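Local coordinates for protein 2-hydroxyhepta-2,4-diene-1,7-dioate isomerase (Mycobacterium abscessus, PDB 3RR6) that is of unknown function but probably acts as a metal-binding isomerase or hydrolase of the fumarylacetoacetate hydrolase family, at residues A[9-13]-A[14-18]; A[92-95]-A[96-100]; A[231-234]-A[235-239]; A[248-251]-A[252-255]. One frame throughout, in Å; residues are numbered along the deposited sequence.

Interaction 1: A[9-13]-A[14-18]; sequences RIASP and DGVAF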
loop_
_atom_site.group_PDB
_atom_site.type_symbol
_atom_site.label_atom_id
_atom_site.label_comp_id
_atom_site.label_asym_id
_atom_site.label_seq_id
_atom_site.Cartn_x
_atom_site.Cartn_y
_atom_site.Cartn_z
ATOM N N ARG A 9 7.427 11.437 0.958
ATOM C CA ARG A 9 8.160 11.958 2.102
ATOM C C ARG A 9 9.620 11.576 1.942
ATOM O O ARG A 9 9.931 10.487 1.460
ATOM C CB ARG A 9 7.608 11.396 3.415
ATOM C CG ARG A 9 6.210 11.906 3.751
ATOM C CD ARG A 9 5.596 11.196 4.939
ATOM N NE ARG A 9 6.316 11.472 6.180
ATOM C CZ ARG A 9 7.103 10.618 6.833
ATOM N NH1 ARG A 9 7.324 9.379 6.395
ATOM N NH2 ARG A 9 7.698 11.022 7.957
ATOM N N ILE A 10 10.497 12.500 2.305
ATOM C CA ILE A 10 11.932 12.254 2.209
ATOM C C ILE A 10 12.651 12.641 3.474
ATOM O O ILE A 10 12.180 13.472 4.243
ATOM C CB ILE A 10 12.587 13.009 1.026
ATOM C CG1 ILE A 10 12.335 14.517 1.137
ATOM C CG2 ILE A 10 12.074 12.459 -0.287
ATOM C CD1 ILE A 10 13.451 15.359 0.608
ATOM N N ALA A 11 13.796 11.992 3.676
ATOM C CA ALA A 11 14.788 12.415 4.639
ATOM C C ALA A 11 15.892 13.084 3.819
ATOM O O ALA A 11 16.516 12.445 2.964
ATOM C CB ALA A 11 15.333 11.212 5.400
ATOM N N SER A 12 16.091 14.380 4.045
ATOM C CA SER A 12 17.162 15.138 3.383
ATOM C C SER A 12 18.274 15.448 4.394
ATOM O O SER A 12 18.136 15.146 5.581
ATOM C CB SER A 12 16.590 16.431 2.791
ATOM O OG SER A 12 16.282 17.376 3.805
ATOM N N PRO A 13 19.389 16.051 3.932
ATOM C CA PRO A 13 20.368 16.551 4.906
ATOM C C PRO A 13 19.798 17.642 5.817
ATOM O O PRO A 13 20.300 17.845 6.926
ATOM C CB PRO A 13 21.489 17.123 4.029
ATOM C CG PRO A 13 21.330 16.457 2.699
ATOM C CD PRO A 13 19.862 16.198 2.542
ATOM N N ASP A 14 18.751 18.325 5.350
ATOM C CA ASP A 14 18.147 19.429 6.085
ATOM C C ASP A 14 16.888 19.009 6.855
ATOM O O ASP A 14 16.158 19.870 7.350
ATOM C CB ASP A 14 17.805 20.575 5.121
ATOM C CG ASP A 14 18.948 20.913 4.180
ATOM O OD1 ASP A 14 19.952 21.500 4.640
ATOM O OD2 ASP A 14 18.842 20.603 2.974
ATOM N N GLY A 15 16.631 17.700 6.943
ATOM C CA GLY A 15 15.503 17.166 7.715
ATOM C C GLY A 15 14.473 16.427 6.869
ATOM O O GLY A 15 14.679 16.214 5.672
ATOM N N VAL A 16 13.365 16.055 7.503
ATOM C CA VAL A 16 12.280 15.290 6.861
ATOM C C VAL A 16 11.221 16.230 6.279
ATOM O O VAL A 16 10.882 17.240 6.896
ATOM C CB VAL A 16 11.620 14.338 7.873
ATOM C CG1 VAL A 16 10.349 13.700 7.300
ATOM C CG2 VAL A 16 12.617 13.272 8.318
ATOM N N ALA A 17 10.704 15.897 5.097
ATOM C CA ALA A 17 9.788 16.780 4.375
ATOM C C ALA A 17 8.768 16.014 3.536
ATOM O O ALA A 17 9.057 14.932 3.038
ATOM C CB ALA A 17 10.586 17.711 3.471
ATOM N N PHE A 18 7.586 16.602 3.381
ATOM C CA PHE A 18 6.579 16.126 2.438
ATOM C C PHE A 18 6.872 16.849 1.129
ATOM O O PHE A 18 7.086 18.073 1.125
ATOM C CB PHE A 18 5.164 16.443 2.955
ATOM C CG PHE A 18 4.050 15.760 2.195
ATOM C CD1 PHE A 18 3.894 14.385 2.247
ATOM C CD2 PHE A 18 3.135 16.499 1.443
ATOM C CE1 PHE A 18 2.857 13.760 1.562
ATOM C CE2 PHE A 18 2.101 15.872 0.771
ATOM C CZ PHE A 18 1.975 14.501 0.821
#
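I10 and A17 face each other as an antiparallel hydrogen-bonded pair, with I10 N to A17 O at 2.9 Å and A17 N to I10 O at 3.0 Å, and the two strand segments run at 156° to one another. At the far end S12 and G15 form a second such pair across a type I turn, making a two-residue beta hairpin at the tip of strands 6-12 and 15-22. The S12 hydroxyl also bonds across this turn: chi1 of 73° sets OG over its own backbone, where it donates to G15 O (2.7 Å), an oxygen that also takes S12 N at 2.8 Å. D14 N reaches S12 OG at 3.1 Å in a weak bond of ST-turn type. G15 has backbone angles that only glycine adopts comfortably. On the face carrying R9, A11, V16 and F18, the R9 chain starts at the rim of the F18 ring, R9 CG lying in the ring plane 3.7 Å from F18 CD1. Farther out the guanidinium turns diagonally, R9 NH2 reaching V16 CG1 at 3.8 Å while NH1 bonds to A60 O. I10 and A17 lie on the other face, touching W51 and E35 respectively, and D14 OD2 accepts from W51 NE1.

Interaction 2: A[92-95]-A[96-100]; sequences FIKP and NTSII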
loop_
_atom_site.group_PDB
_atom_site.type_symbol
_atom_site.label_atom_id
_atom_site.label_comp_id
_atom_site.label_asym_id
_atom_site.label_seq_id
_atom_site.Cartn_x
_atom_site.Cartn_y
_atom_site.Cartn_z
ATOM N N PHE A 92 -9.466 -6.142 7.736
ATOM C CA PHE A 92 -8.708 -6.180 8.990
ATOM C C PHE A 92 -7.844 -4.945 9.057
ATOM O O PHE A 92 -7.778 -4.177 8.088
ATOM C CB PHE A 92 -7.867 -7.449 9.092
ATOM C CG PHE A 92 -7.156 -7.789 7.836
ATOM C CD1 PHE A 92 -7.792 -8.556 6.860
ATOM C CD2 PHE A 92 -5.873 -7.330 7.601
ATOM C CE1 PHE A 92 -7.161 -8.864 5.684
ATOM C CE2 PHE A 92 -5.229 -7.643 6.405
ATOM C CZ PHE A 92 -5.881 -8.404 5.452
ATOM N N ILE A 93 -7.249 -4.713 10.221
ATOM C CA ILE A 93 -6.429 -3.531 10.437
ATOM C C ILE A 93 -4.993 -3.913 10.733
ATOM O O ILE A 93 -4.731 -4.856 11.486
ATOM C CB ILE A 93 -6.976 -2.658 11.574
ATOM C CG1 ILE A 93 -8.256 -1.965 11.116
ATOM C CG2 ILE A 93 -5.949 -1.612 12.022
ATOM C CD1 ILE A 93 -9.077 -1.386 12.246
ATOM N N LYS A 94 -4.082 -3.181 10.115
ATOM C CA LYS A 94 -2.669 -3.225 10.455
ATOM C C LYS A 94 -2.356 -1.930 11.194
ATOM O O LYS A 94 -2.797 -0.863 10.785
ATOM C CB LYS A 94 -1.818 -3.373 9.201
ATOM C CG LYS A 94 -2.011 -4.727 8.499
ATOM C CD LYS A 94 -1.424 -4.760 7.080
ATOM C CE LYS A 94 0.079 -4.886 7.025
ATOM N NZ LYS A 94 0.586 -6.306 7.184
ATOM N N PRO A 95 -1.599 -2.012 12.296
ATOM C CA PRO A 95 -1.274 -0.784 13.019
ATOM C C PRO A 95 -0.309 0.087 12.225
ATOM O O PRO A 95 0.482 -0.442 11.435
ATOM C CB PRO A 95 -0.607 -1.304 14.286
ATOM C CG PRO A 95 0.024 -2.579 13.875
ATOM C CD PRO A 95 -0.917 -3.185 12.859
ATOM N N ASN A 96 -0.334 1.403 12.437
ATOM C CA ASN A 96 0.572 2.273 11.679
ATOM C C ASN A 96 2.041 2.082 12.053
ATOM O O ASN A 96 2.934 2.474 11.312
ATOM C CB ASN A 96 0.138 3.750 11.705
ATOM C CG ASN A 96 0.224 4.389 13.076
ATOM O OD1 ASN A 96 0.768 3.822 14.020
ATOM N ND2 ASN A 96 -0.315 5.608 13.192
ATOM N N THR A 97 2.278 1.399 13.172
ATOM C CA THR A 97 3.612 1.026 13.586
ATOM C C THR A 97 4.212 -0.080 12.707
ATOM O O THR A 97 5.416 -0.354 12.802
ATOM C CB THR A 97 3.595 0.566 15.056
ATOM O OG1 THR A 97 2.523 -0.370 15.228
ATOM C CG2 THR A 97 3.374 1.768 15.986
ATOM N N SER A 98 3.410 -0.700 11.841
ATOM C CA SER A 98 3.932 -1.723 10.929
ATOM C C SER A 98 4.520 -1.115 9.651
ATOM O O SER A 98 5.215 -1.792 8.910
ATOM C CB SER A 98 2.858 -2.762 10.585
ATOM O OG SER A 98 1.799 -2.204 9.825
ATOM N N ILE A 99 4.247 0.164 9.402
ATOM C CA ILE A 99 4.632 0.797 8.149
ATOM C C ILE A 99 6.147 1.020 8.101
ATOM O O ILE A 99 6.760 1.444 9.093
ATOM C CB ILE A 99 3.885 2.134 7.939
ATOM C CG1 ILE A 99 2.385 1.881 7.799
ATOM C CG2 ILE A 99 4.406 2.854 6.688
ATOM C CD1 ILE A 99 1.508 3.126 7.848
ATOM N N ILE A 100 6.736 0.675 6.955
ATOM C CA ILE A 100 8.103 1.078 6.596
ATOM C C ILE A 100 8.100 1.551 5.143
ATOM O O ILE A 100 7.241 1.160 4.355
ATOM C CB ILE A 100 9.156 -0.050 6.780
ATOM C CG1 ILE A 100 8.761 -1.323 6.026
ATOM C CG2 ILE A 100 9.377 -0.343 8.270
ATOM C CD1 ILE A 100 9.914 -2.368 5.933
#
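P95 and S98 are joined by two hydrogen bonds that end on one atom, the P95 carbonyl oxygen. S98 N closes the turn on P95 O at 3.0 Å, its N-H fairly straight (164°) but approaching from above the carbonyl plane. The hydroxyl comes from another direction, nearly in line with the C=O bond, and S98 OG lies 2.7 Å from P95 O. A chi1 of 67° brings OG back over the S98 backbone, which lets one residue grip the oxygen with both its donors. A further backbone bond, from I99 N to N96 O at 3.3 Å, continues the 3-10 winding of residues 96-98. Van der Waals contacts fill in the sides of the turn. The T97 hydroxyl sits against the proline ring, with T97 OG1 3.4 Å from P95 CB, and the two side chains stand roughly at right angles. K94 CB also comes within 3.9 Å of S98 OG. The polar ends find partners beyond the turn: K94 NZ makes a salt bridge with D149 and bonds to the carbonyls of K166 and F171, and N96 ND2 holds A64 O. The turn thus carries the chain from strand 91-94, paired with strand 67-70, into strand 99-100, which runs parallel to strand 172-179.

Interaction 3: A[231-234]-A[235-239]; sequences TGTP and EGVGP. With EDO (1,2-ethanediol), chain O.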
loop_
_atom_site.group_PDB
_atom_site.type_symbol
_atom_site.label_atom_id
_atom_site.label_comp_id
_atom_site.label_asym_id
_atom_site.label_seq_id
_atom_site.Cartn_x
_atom_site.Cartn_y
_atom_site.Cartn_z
ATOM N N THR A 231 -5.935 -3.022 -1.000
ATOM C CA THR A 231 -7.093 -3.516 -1.755
ATOM C C THR A 231 -7.131 -5.025 -2.026
ATOM O O THR A 231 -8.037 -5.497 -2.702
ATOM C CB THR A 231 -7.226 -2.768 -3.086
ATOM O OG1 THR A 231 -6.037 -2.956 -3.866
ATOM C CG2 THR A 231 -7.473 -1.267 -2.837
ATOM N N GLY A 232 -6.180 -5.768 -1.473
ATOM C CA GLY A 232 -6.124 -7.226 -1.619
ATOM C C GLY A 232 -4.938 -7.661 -2.469
ATOM O O GLY A 232 -4.149 -6.838 -2.925
ATOM N N THR A 233 -4.791 -8.972 -2.651
ATOM C CA THR A 233 -3.612 -9.510 -3.343
ATOM C C THR A 233 -4.031 -10.676 -4.222
ATOM O O THR A 233 -4.916 -11.436 -3.848
ATOM C CB THR A 233 -2.510 -9.917 -2.324
ATOM O OG1 THR A 233 -1.238 -9.989 -2.982
ATOM C CG2 THR A 233 -2.809 -11.252 -1.663
ATOM N N PRO A 234 -3.409 -10.817 -5.406
ATOM C CA PRO A 234 -3.741 -11.947 -6.272
ATOM C C PRO A 234 -3.060 -13.229 -5.802
ATOM O O PRO A 234 -2.427 -13.256 -4.736
ATOM C CB PRO A 234 -3.227 -11.504 -7.638
ATOM C CG PRO A 234 -2.108 -10.611 -7.336
ATOM C CD PRO A 234 -2.464 -9.889 -6.058
ATOM N N GLU A 235 -3.226 -14.290 -6.571
ATOM C CA GLU A 235 -2.578 -15.557 -6.246
ATOM C C GLU A 235 -1.066 -15.454 -6.423
ATOM O O GLU A 235 -0.547 -14.435 -6.880
ATOM C CB GLU A 235 -3.178 -16.688 -7.077
ATOM C CG GLU A 235 -4.589 -17.039 -6.630
ATOM C CD GLU A 235 -5.307 -18.035 -7.525
ATOM O OE1 GLU A 235 -5.003 -18.115 -8.737
ATOM O OE2 GLU A 235 -6.203 -18.735 -7.011
ATOM N N GLY A 236 -0.358 -16.507 -6.019
ATOM C CA GLY A 236 1.109 -16.514 -6.065
ATOM C C GLY A 236 1.757 -16.045 -4.773
ATOM O O GLY A 236 2.971 -15.858 -4.727
ATOM N N VAL A 237 0.947 -15.835 -3.739
ATOM C CA VAL A 237 1.437 -15.503 -2.396
ATOM C C VAL A 237 2.343 -16.642 -1.933
ATOM O O VAL A 237 1.999 -17.816 -2.078
ATOM C CB VAL A 237 0.266 -15.323 -1.402
ATOM C CG1 VAL A 237 0.764 -15.172 0.021
ATOM C CG2 VAL A 237 -0.587 -14.117 -1.781
ATOM N N GLY A 238 3.516 -16.290 -1.422
ATOM C CA GLY A 238 4.486 -17.281 -0.986
ATOM C C GLY A 238 5.500 -16.695 -0.033
ATOM O O GLY A 238 5.419 -15.517 0.314
ATOM N N PRO A 239 6.472 -17.517 0.385
ATOM C CA PRO A 239 7.370 -17.134 1.468
ATOM C C PRO A 239 8.462 -16.136 1.103
ATOM O O PRO A 239 8.915 -16.079 -0.046
ATOM C CB PRO A 239 7.999 -18.471 1.878
ATOM C CG PRO A 239 7.962 -19.274 0.661
ATOM C CD PRO A 239 6.670 -18.918 -0.016
HETATM C C1 EDO O . -6.546 -13.622 -4.740
HETATM O O1 EDO O . -7.353 -12.624 -4.099
HETATM C C2 EDO O . -7.098 -15.003 -4.453
HETATM O O2 EDO O . -6.842 -15.370 -3.094
#
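The P234-E235 peptide is the flat group of this bend, and V237 meets it at its oxygen end: V237 CG2 lies 3.6 Å from P234 O. Over one face of the same peptide sits a 1,2-ethanediol, probably from the crystallisation liquor, with its C1 3.8 Å from E235 N; its O1 makes a weak bond to T233 O, but the model is too tight there for the exact placement to be trusted. E235 runs its extended chain out past this diol, E235 CG coming 3.9 Å from the diol's C2. The one side-chain pair across the bend is methyl against methyl, T233 CG2 to V237 CG2 at 3.6 Å, the two chains roughly perpendicular. With chi1 at -160°, T233 OG1 swings anti to the backbone N and leaves its methyl for V237, while OG1 itself is hydrogen-bonded to G119 O and to Q199 NE2. G232 and G236 have backbone angles suited to glycine, and G232 N bonds to E120 OE1. The run TGTPEGVG resembles the glycine-rich loop recurrent in the fumarylacetoacetate hydrolase family. No hydrogen bond links 231-234 to 235-239, which is consistent with a bend set largely by the backbone angles of proline and glycine and by the methyl contact, with strands 115-125 and 196-202 supplying several of the polar partners.

Interaction 4: A[248-251]-A[252-255]; sequences VTIE and GIGT. With EDO (1,2-ethanediol), chain C.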
loop_
_atom_site.group_PDB
_atom_site.type_symbol
_atom_site.label_atom_id
_atom_site.label_comp_id
_atom_site.label_asym_id
_atom_site.label_seq_id
_atom_site.Cartn_x
_atom_site.Cartn_y
_atom_site.Cartn_z
ATOM N N VAL A 248 7.380 -5.059 -5.284
ATOM C CA VAL A 248 6.041 -5.015 -5.831
ATOM C C VAL A 248 6.007 -3.845 -6.794
ATOM O O VAL A 248 6.373 -2.731 -6.430
ATOM C CB VAL A 248 4.972 -4.828 -4.728
ATOM C CG1 VAL A 248 3.571 -4.881 -5.320
ATOM C CG2 VAL A 248 5.125 -5.898 -3.619
ATOM N N THR A 249 5.584 -4.108 -8.023
ATOM C CA THR A 249 5.556 -3.095 -9.072
ATOM C C THR A 249 4.109 -2.916 -9.538
ATOM O O THR A 249 3.399 -3.888 -9.807
ATOM C CB THR A 249 6.472 -3.493 -10.255
ATOM O OG1 THR A 249 7.823 -3.633 -9.782
ATOM C CG2 THR A 249 6.407 -2.461 -11.378
ATOM N N ILE A 250 3.659 -1.666 -9.605
ATOM C CA ILE A 250 2.328 -1.367 -10.129
ATOM C C ILE A 250 2.441 -0.373 -11.273
ATOM O O ILE A 250 3.073 0.680 -11.149
ATOM C CB ILE A 250 1.360 -0.840 -9.032
ATOM C CG1 ILE A 250 1.179 -1.899 -7.945
ATOM C CG2 ILE A 250 -0.009 -0.470 -9.644
ATOM C CD1 ILE A 250 0.199 -1.524 -6.833
ATOM N N GLU A 251 1.834 -0.743 -12.395
ATOM C CA GLU A 251 1.750 0.093 -13.581
ATOM C C GLU A 251 1.255 1.493 -13.221
ATOM O O GLU A 251 0.242 1.648 -12.527
ATOM C CB GLU A 251 0.790 -0.570 -14.585
ATOM C CG GLU A 251 0.624 0.174 -15.888
ATOM C CD GLU A 251 -0.334 -0.513 -16.841
ATOM O OE1 GLU A 251 -0.873 -1.594 -16.501
ATOM O OE2 GLU A 251 -0.543 0.032 -17.953
ATOM N N GLY A 252 1.996 2.504 -13.672
ATOM C CA GLY A 252 1.630 3.900 -13.433
ATOM C C GLY A 252 2.075 4.463 -12.099
ATOM O O GLY A 252 1.878 5.658 -11.835
ATOM N N ILE A 253 2.670 3.623 -11.253
ATOM C CA ILE A 253 3.179 4.075 -9.962
ATOM C C ILE A 253 4.697 3.909 -9.896
ATOM O O ILE A 253 5.430 4.896 -9.816
ATOM C CB ILE A 253 2.494 3.342 -8.775
ATOM C CG1 ILE A 253 0.970 3.524 -8.835
ATOM C CG2 ILE A 253 3.049 3.876 -7.444
ATOM C CD1 ILE A 253 0.193 2.830 -7.724
ATOM N N GLY A 254 5.178 2.671 -9.951
ATOM C CA GLY A 254 6.607 2.405 -9.786
ATOM C C GLY A 254 6.839 1.085 -9.081
ATOM O O GLY A 254 6.034 0.166 -9.210
ATOM N N THR A 255 7.945 0.999 -8.345
ATOM C CA THR A 255 8.342 -0.229 -7.657
ATOM C C THR A 255 8.647 0.059 -6.189
ATOM O O THR A 255 9.363 1.014 -5.859
ATOM C CB THR A 255 9.578 -0.874 -8.325
ATOM O OG1 THR A 255 9.257 -1.225 -9.677
ATOM C CG2 THR A 255 10.039 -2.130 -7.559
HETATM C C1 EDO C . 10.239 3.605 -7.591
HETATM O O1 EDO C . 9.821 3.109 -8.858
HETATM C C2 EDO C . 11.752 3.668 -7.473
HETATM O O2 EDO C . 12.092 4.309 -6.238
#
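I253 and I250 meet across the turn with their side chains pointing the same way, and I253 can be traced outward. I253 CB lies 3.6 Å from I250 O; I253 CG1, placed anti to the carbonyl carbon by chi1 of -57°, comes within 4.2 Å of I250 CG2; and I253 CD1, at the end of the extended chain, touches that same CG2 at 3.8 Å. Both side chains then enter the protein interior against I146 and L121. The second meeting is polar: T249 OG1 and T255 OG1 share a hydrogen bond of 2.8 Å on the face that T249 and T255 occupy as a non-hydrogen-bonded pair. T249 CG2 meanwhile packs 3.4 Å from G254 O. The latter oxygen accepts I250 N at a C=O...N angle of 169°. Between E251 and G252 the backbone angles are those of a type II turn, with glycine at the positive-phi position. E251 extends away from it, its OE1 in a salt bridge with R202 and hydrogen-bonded to E188 N. On the outer side, T255 N donates to O1 of a 1,2-ethanediol, probably picked up in crystallisation. I250 O takes two donors, I253 N at 3.0 Å and G254 N at 3.1 Å; two residues thus face one, the mark of a classic beta bulge, here at the end of the hairpin of strands 245-250 and 254-261.

Overall arrangement
The four contacts follow one another along the chain, each a local turn, bend or hairpin end. Interaction 1 stands apart in the N-terminal Rv2993c-like region, its centre about 22 Å from that of interaction 2 and about 32 Å from that of interaction 3, across the chain's centre. Interactions 2, 3 and 4 all fall in the fumarylacetoacetate hydrolase region, with centres about 16 to 21 Å apart and no direct touch; they close or bend its strands. Strand 172-179, which pairs with both 6-12 and 99-100, ties the first two together, linking the N-terminal hairpin to the hydrolase-type region. Strand 238-239 leads on to 245-250, so interaction 3 passes the chain to the five-stranded sheet that holds interaction 4.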